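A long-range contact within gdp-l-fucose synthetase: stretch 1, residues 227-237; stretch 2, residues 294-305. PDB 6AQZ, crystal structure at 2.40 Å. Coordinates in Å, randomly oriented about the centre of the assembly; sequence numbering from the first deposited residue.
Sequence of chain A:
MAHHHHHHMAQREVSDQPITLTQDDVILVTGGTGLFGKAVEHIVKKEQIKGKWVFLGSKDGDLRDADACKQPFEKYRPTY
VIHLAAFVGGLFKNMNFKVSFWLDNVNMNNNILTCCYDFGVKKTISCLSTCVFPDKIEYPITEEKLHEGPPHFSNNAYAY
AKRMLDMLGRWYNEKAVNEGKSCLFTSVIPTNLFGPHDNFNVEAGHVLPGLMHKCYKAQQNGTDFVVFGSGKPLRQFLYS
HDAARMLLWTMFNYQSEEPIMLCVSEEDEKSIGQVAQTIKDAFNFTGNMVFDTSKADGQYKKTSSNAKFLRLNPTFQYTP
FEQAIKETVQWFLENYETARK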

ATOM      1  N   VAL A 227     -27.999   1.877 -24.782  1.00 71.04           N
ATOM      2  CA  VAL A 227     -27.176   2.440 -23.711  1.00 70.31           C
ATOM      3  C   VAL A 227     -27.669   1.883 -22.382  1.00 69.30           C
ATOM      4  O   VAL A 227     -28.866   1.961 -22.079  1.00 67.56           O
ATOM      5  CB  VAL A 227     -27.252   3.979 -23.702  1.00 70.17           C
ATOM      6  CG1 VAL A 227     -26.262   4.577 -22.715  1.00 68.78           C
ATOM      7  CG2 VAL A 227     -27.062   4.544 -25.112  1.00 68.79           C
ATOM      8  N   PHE A 228     -26.751   1.372 -21.564  1.00 72.91           N
ATOM      9  CA  PHE A 228     -27.167   0.861 -20.263  1.00 82.35           C
ATOM     10  C   PHE A 228     -27.519   2.027 -19.351  1.00 83.40           C
ATOM     11  O   PHE A 228     -26.973   3.127 -19.479  1.00 85.00           O
ATOM     12  CB  PHE A 228     -26.070   0.010 -19.622  1.00 85.72           C
ATOM     13  CG  PHE A 228     -25.826  -1.296 -20.321  1.00 92.27           C
ATOM     14  CD1 PHE A 228     -26.806  -1.865 -21.117  1.00 92.71           C
ATOM     15  CD2 PHE A 228     -24.616  -1.954 -20.183  1.00 95.05           C
ATOM     16  CE1 PHE A 228     -26.582  -3.061 -21.764  1.00 92.77           C
ATOM     17  CE2 PHE A 228     -24.389  -3.154 -20.827  1.00 95.00           C
ATOM     18  CZ  PHE A 228     -25.372  -3.707 -21.617  1.00 93.58           C
ATOM     19  N   GLY A 229     -28.442   1.784 -18.424  1.00 75.82           N
ATOM     20  CA  GLY A 229     -28.864   2.825 -17.516  1.00 68.77           C
ATOM     21  C   GLY A 229     -29.807   3.831 -18.157  1.00 67.35           C
ATOM     22  O   GLY A 229     -30.154   3.766 -19.342  1.00 68.89           O
ATOM     23  N   SER A 230     -30.290   4.748 -17.308  1.00 66.06           N
ATOM     24  CA  SER A 230     -31.184   5.819 -17.745  1.00 70.66           C
ATOM     25  C   SER A 230     -30.488   6.845 -18.639  1.00 70.79           C
ATOM     26  O   SER A 230     -31.146   7.504 -19.454  1.00 60.62           O
ATOM     27  CB  SER A 230     -31.774   6.530 -16.528  1.00 71.55           C
ATOM     28  OG  SER A 230     -30.740   7.112 -15.735  1.00 77.62           O
ATOM     29  N   GLY A 231     -29.199   7.082 -18.440  1.00 67.04           N
ATOM     30  CA  GLY A 231     -28.526   8.093 -19.221  1.00 67.41           C
ATOM     31  C   GLY A 231     -28.293   9.374 -18.455  1.00 71.90           C
ATOM     32  O   GLY A 231     -27.615  10.270 -18.970  1.00 74.73           O
ATOM     33  N   LYS A 232     -28.838   9.497 -17.241  1.00 74.14           N
ATOM     34  CA  LYS A 232     -28.783  10.792 -16.577  1.00 74.32           C
ATOM     35  C   LYS A 232     -27.564  10.999 -15.678  1.00 70.85           C
ATOM     36  O   LYS A 232     -27.295  12.155 -15.343  1.00 73.86           O
ATOM     37  CB  LYS A 232     -30.052  10.999 -15.738  1.00 74.04           C
ATOM     38  N   PRO A 233     -26.740   9.985 -15.362  1.00 68.68           N
ATOM     39  CA  PRO A 233     -25.522  10.268 -14.590  1.00 65.52           C
ATOM     40  C   PRO A 233     -24.584  11.226 -15.312  1.00 68.47           C
ATOM     41  O   PRO A 233     -24.466  11.210 -16.538  1.00 69.27           O
ATOM     42  CB  PRO A 233     -24.889   8.887 -14.410  1.00 62.19           C
ATOM     43  CG  PRO A 233     -26.041   7.976 -14.383  1.00 64.11           C
ATOM     44  CD  PRO A 233     -27.000   8.527 -15.378  1.00 66.01           C
ATOM     45  N   LEU A 234     -23.960  12.104 -14.527  1.00 72.97           N
ATOM     46  CA  LEU A 234     -23.065  13.147 -15.018  1.00 73.60           C
ATOM     47  C   LEU A 234     -21.619  12.716 -14.823  1.00 70.37           C
ATOM     48  O   LEU A 234     -21.250  12.238 -13.748  1.00 76.47           O
ATOM     49  CB  LEU A 234     -23.318  14.468 -14.285  1.00 78.08           C
ATOM     50  CG  LEU A 234     -24.649  15.165 -14.560  1.00 80.24           C
ATOM     51  CD1 LEU A 234     -24.912  16.222 -13.509  1.00 84.25           C
ATOM     52  CD2 LEU A 234     -24.620  15.791 -15.936  1.00 78.58           C
ATOM     53  N   ARG A 235     -20.808  12.869 -15.865  1.00 66.64           N
ATOM     54  CA  ARG A 235     -19.404  12.497 -15.803  1.00 61.43           C
ATOM     55  C   ARG A 235     -18.554  13.561 -16.473  1.00 56.63           C
ATOM     56  O   ARG A 235     -19.018  14.284 -17.351  1.00 56.64           O
ATOM     57  CB  ARG A 235     -19.140  11.147 -16.489  1.00 61.99           C
ATOM     58  CG  ARG A 235     -19.762   9.953 -15.791  1.00 65.43           C
ATOM     59  CD  ARG A 235     -19.332   9.847 -14.326  1.00 65.08           C
ATOM     60  NE  ARG A 235     -19.985   8.709 -13.684  1.00 66.61           N
ATOM     61  CZ  ARG A 235     -21.028   8.798 -12.866  1.00 69.72           C
ATOM     62  NH1 ARG A 235     -21.544   9.979 -12.554  1.00 71.85           N
ATOM     63  NH2 ARG A 235     -21.546   7.696 -12.343  1.00 72.72           N
ATOM     64  N   GLN A 236     -17.299  13.640 -16.046  1.00 59.67           N
ATOM     65  CA  GLN A 236     -16.288  14.477 -16.672  1.00 60.03           C
ATOM     66  C   GLN A 236     -15.455  13.614 -17.617  1.00 61.36           C
ATOM     67  O   GLN A 236     -14.964  12.557 -17.213  1.00 66.66           O
ATOM     68  CB  GLN A 236     -15.405  15.117 -15.604  1.00 61.77           C
ATOM     69  CG  GLN A 236     -15.989  16.363 -14.959  1.00 67.73           C
ATOM     70  CD  GLN A 236     -15.484  16.593 -13.533  1.00 73.24           C
ATOM     71  OE1 GLN A 236     -15.273  15.650 -12.765  1.00 73.61           O
ATOM     72  NE2 GLN A 236     -15.235  17.851 -13.198  1.00 74.07           N
ATOM     73  N   PHE A 237     -15.319  14.047 -18.873  1.00 56.01           N
ATOM     74  CA  PHE A 237     -14.610  13.291 -19.911  1.00 49.69           C
ATOM     75  C   PHE A 237     -13.508  14.149 -20.504  1.00 52.04           C
ATOM     76  O   PHE A 237     -13.772  15.266 -20.962  1.00 62.54           O
ATOM     77  CB  PHE A 237     -15.546  12.829 -21.041  1.00 41.76           C
ATOM     78  CG  PHE A 237     -16.575  11.809 -20.611  1.00 50.46           C
ATOM     79  CD1 PHE A 237     -16.231  10.469 -20.473  1.00 47.54           C
ATOM     80  CD2 PHE A 237     -17.880  12.195 -20.324  1.00 55.06           C
ATOM     81  CE1 PHE A 237     -17.162   9.534 -20.082  1.00 45.67           C
ATOM     82  CE2 PHE A 237     -18.819  11.272 -19.929  1.00 54.02           C
ATOM     83  CZ  PHE A 237     -18.461   9.937 -19.799  1.00 51.79           C
ATOM     84  N   SER A 294     -33.412  -1.432 -17.342  1.00 99.58           N
ATOM     85  CA  SER A 294     -33.295  -2.626 -16.509  1.00100.57           C
ATOM     86  C   SER A 294     -31.942  -2.686 -15.812  1.00 99.09           C
ATOM     87  O   SER A 294     -31.844  -3.201 -14.693  1.00 95.68           O
ATOM     88  CB  SER A 294     -33.497  -3.888 -17.344  1.00 98.47           C
ATOM     89  OG  SER A 294     -32.240  -4.456 -17.684  1.00 95.15           O
ATOM     90  N   LYS A 295     -30.891  -2.186 -16.460  1.00 98.66           N
ATOM     91  CA  LYS A 295     -29.597  -2.067 -15.805  1.00 98.02           C
ATOM     92  C   LYS A 295     -29.625  -0.906 -14.817  1.00105.56           C
ATOM     93  O   LYS A 295     -30.237   0.136 -15.071  1.00108.65           O
ATOM     94  CB  LYS A 295     -28.488  -1.871 -16.842  1.00 88.74           C
ATOM     95  N   ALA A 296     -28.976  -1.097 -13.674  1.00107.81           N
ATOM     96  CA  ALA A 296     -28.888  -0.063 -12.653  1.00104.09           C
ATOM     97  C   ALA A 296     -27.647   0.787 -12.894  1.00 99.15           C
ATOM     98  O   ALA A 296     -26.546   0.250 -13.064  1.00 99.90           O
ATOM     99  CB  ALA A 296     -28.843  -0.691 -11.260  1.00105.06           C
ATOM    100  N   ASP A 297     -27.823   2.108 -12.918  1.00 94.89           N
ATOM    101  CA  ASP A 297     -26.707   2.998 -13.204  1.00 90.08           C
ATOM    102  C   ASP A 297     -26.051   3.481 -11.914  1.00 87.74           C
ATOM    103  O   ASP A 297     -26.629   3.412 -10.826  1.00 87.54           O
ATOM    104  CB  ASP A 297     -27.141   4.190 -14.075  1.00 90.34           C
ATOM    105  CG  ASP A 297     -28.467   4.800 -13.644  1.00 86.09           C
ATOM    106  OD1 ASP A 297     -28.493   5.440 -12.574  1.00 81.13           O
ATOM    107  OD2 ASP A 297     -29.469   4.663 -14.388  1.00 78.93           O
ATOM    108  N   GLY A 298     -24.812   3.949 -12.055  1.00 86.12           N
ATOM    109  CA  GLY A 298     -24.003   4.394 -10.936  1.00 86.80           C
ATOM    110  C   GLY A 298     -24.505   5.703 -10.355  1.00 86.82           C
ATOM    111  O   GLY A 298     -25.599   6.180 -10.657  1.00 89.36           O
ATOM    112  N   GLN A 299     -23.679   6.300  -9.498  1.00 86.72           N
ATOM    113  CA  GLN A 299     -24.147   7.493  -8.808  1.00 87.36           C
ATOM    114  C   GLN A 299     -24.209   8.678  -9.769  1.00 80.94           C
ATOM    115  O   GLN A 299     -23.503   8.735 -10.783  1.00 76.71           O
ATOM    116  CB  GLN A 299     -23.276   7.817  -7.589  1.00 86.95           C
ATOM    117  CG  GLN A 299     -21.915   8.413  -7.873  1.00 85.07           C
ATOM    118  CD  GLN A 299     -21.155   8.710  -6.594  1.00 88.75           C
ATOM    119  OE1 GLN A 299     -21.660   9.393  -5.701  1.00 91.71           O
ATOM    120  NE2 GLN A 299     -19.941   8.187  -6.494  1.00 88.01           N
ATOM    121  N   TYR A 300     -25.087   9.625  -9.436  1.00 75.32           N
ATOM    122  CA  TYR A 300     -25.403  10.722 -10.343  1.00 73.13           C
ATOM    123  C   TYR A 300     -24.176  11.585 -10.643  1.00 77.10           C
ATOM    124  O   TYR A 300     -23.842  11.814 -11.814  1.00 70.80           O
ATOM    125  CB  TYR A 300     -26.541  11.539  -9.740  1.00 69.93           C
ATOM    126  CG  TYR A 300     -27.006  12.717 -10.550  1.00 74.21           C
ATOM    127  CD1 TYR A 300     -27.441  12.571 -11.869  1.00 75.83           C
ATOM    128  CD2 TYR A 300     -27.046  13.979  -9.982  1.00 73.09           C
ATOM    129  CE1 TYR A 300     -27.878  13.669 -12.597  1.00 78.98           C
ATOM    130  CE2 TYR A 300     -27.479  15.069 -10.694  1.00 78.26           C
ATOM    131  CZ  TYR A 300     -27.895  14.918 -11.989  1.00 83.22           C
ATOM    132  OH  TYR A 300     -28.319  16.041 -12.651  1.00 90.94           O
ATOM    133  N   LYS A 301     -23.477  12.057  -9.598  1.00 80.97           N
ATOM    134  CA  LYS A 301     -22.323  12.939  -9.750  1.00 81.47           C
ATOM    135  C   LYS A 301     -21.111  12.384  -9.008  1.00 77.95           C
ATOM    136  O   LYS A 301     -21.232  11.833  -7.912  1.00 81.48           O
ATOM    137  CB  LYS A 301     -22.647  14.371  -9.254  1.00 86.33           C
ATOM    138  CG  LYS A 301     -23.310  15.280 -10.303  1.00 87.80           C
ATOM    139  CD  LYS A 301     -23.882  16.578  -9.714  1.00 89.19           C
ATOM    140  CE  LYS A 301     -22.800  17.565  -9.286  1.00 87.72           C
ATOM    141  NZ  LYS A 301     -22.039  18.131 -10.435  1.00 84.21           N
ATOM    142  N   LYS A 302     -19.937  12.538  -9.622  1.00 71.55           N
ATOM    143  CA  LYS A 302     -18.663  12.110  -9.052  1.00 66.15           C
ATOM    144  C   LYS A 302     -17.613  13.160  -9.415  1.00 67.68           C
ATOM    145  O   LYS A 302     -16.602  12.876 -10.052  1.00 70.23           O
ATOM    146  CB  LYS A 302     -18.261  10.726  -9.556  1.00 62.88           C
ATOM    147  N   THR A 303     -17.859  14.399  -8.987  1.00 59.92           N
ATOM    148  CA  THR A 303     -17.103  15.536  -9.499  1.00 55.52           C
ATOM    149  C   THR A 303     -15.712  15.601  -8.891  1.00 52.48           C
ATOM    150  O   THR A 303     -15.545  15.490  -7.677  1.00 63.17           O
ATOM    151  CB  THR A 303     -17.844  16.849  -9.229  1.00 62.91           C
ATOM    152  OG1 THR A 303     -19.144  16.822  -9.840  1.00 69.09           O
ATOM    153  CG2 THR A 303     -17.041  18.050  -9.765  1.00 57.09           C
ATOM    154  N   SER A 304     -14.707  15.734  -9.750  1.00 49.22           N
ATOM    155  CA  SER A 304     -13.338  16.023  -9.359  1.00 53.54           C
ATOM    156  C   SER A 304     -13.020  17.482  -9.704  1.00 56.92           C
ATOM    157  O   SER A 304     -13.605  18.056 -10.621  1.00 59.67           O
ATOM    158  CB  SER A 304     -12.371  15.041 -10.025  1.00 57.54           C
ATOM    159  OG  SER A 304     -12.636  14.910 -11.408  1.00 64.34           O
ATOM    160  N   SER A 305     -12.146  18.106  -8.920  1.00 56.24           N
ATOM    161  CA  SER A 305     -11.821  19.524  -9.072  1.00 48.13           C
ATOM    162  C   SER A 305     -10.618  19.736  -9.983  1.00 43.54           C
ATOM    163  O   SER A 305      -9.596  19.063  -9.835  1.00 42.97           O
ATOM    164  CB  SER A 305     -11.542  20.158  -7.707  1.00 51.44           C
ATOM    165  OG  SER A 305     -10.853  21.394  -7.842  1.00 52.25           O
TER
HETATM  166  O   HOH W   1     -19.314  14.100 -12.162  1.00 65.67           O

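The side chain of Arg-235 leaves its backbone pointing away from the other stretch, yet its guanidinium turns back and grips that stretch by its carbonyls. Two nitrogens share one acceptor: NH2 of Arg-235 lies 2.7 Å from O of Gln-299, and NH1 of Arg-235 lies 2.9 Å from the same O. NH1 of Arg-235 also makes a weak hydrogen bond of 3.0 Å to O of Tyr-300. Both carbonyls sit at the edge of the guanidinium, near its plane, where its N-H groups point. Within its own stretch, NH1 of Arg-235 donates to O of Leu-234 at 2.6 Å. The positive group thus sits among three backbone oxygens, with no carboxylate involved.

The two stretches run side by side in the same direction. Gly-229 lies near Asp-297, Pro-233 near Tyr-300 and Leu-234 near Lys-301. Stretch 2 has no regular helix or strand, and direct backbone pairing is limited to one hydrogen bond, from N of Leu-234 to O of Tyr-300 at 2.7 Å. One step further on, a water takes over. It donates to O of Leu-234 at 3.1 Å and accepts from N of Lys-302 at 3.0 Å, bridging two atoms that are 4.3 Å apart.

At one end, Asp-297 binds the turn after the first strand. Its OD2 accepts from N of Ser-230 at 3.0 Å, almost in line, and from OG of Ser-230 at 3.1 Å. Gly-229 allows this close approach. Its phi is positive, and a CB there would clash with CB of Asp-297.

At the other end, Gln-236 uses its amide as a backbone mimic. OE1 of Gln-236 accepts from N of Ser-304 at 3.1 Å, and NE2 of Gln-236 donates to O of Ser-304 at 3.1 Å. OG of Ser-304 adds a third bond, also 3.1 Å, to OE1 of Gln-236. The amide and this residue therefore match donor to acceptor in both directions.

Between these polar ends the packing is more apolar. The side chain of Tyr-300 starts out away from stretch 1, but its ring reaches back. CD1 of Leu-234 packs 3.6 Å from CZ of Tyr-300, and also touches CG of Lys-301 at 3.7 Å. The edge of the tyrosine ring meets a carbonyl, with CE1 of Tyr-300 3.2 Å from O of Lys-232. Pro-233 adds its ring, with CG 4.0 Å from CB of Asp-297. Together the two stretches bury 675 Å².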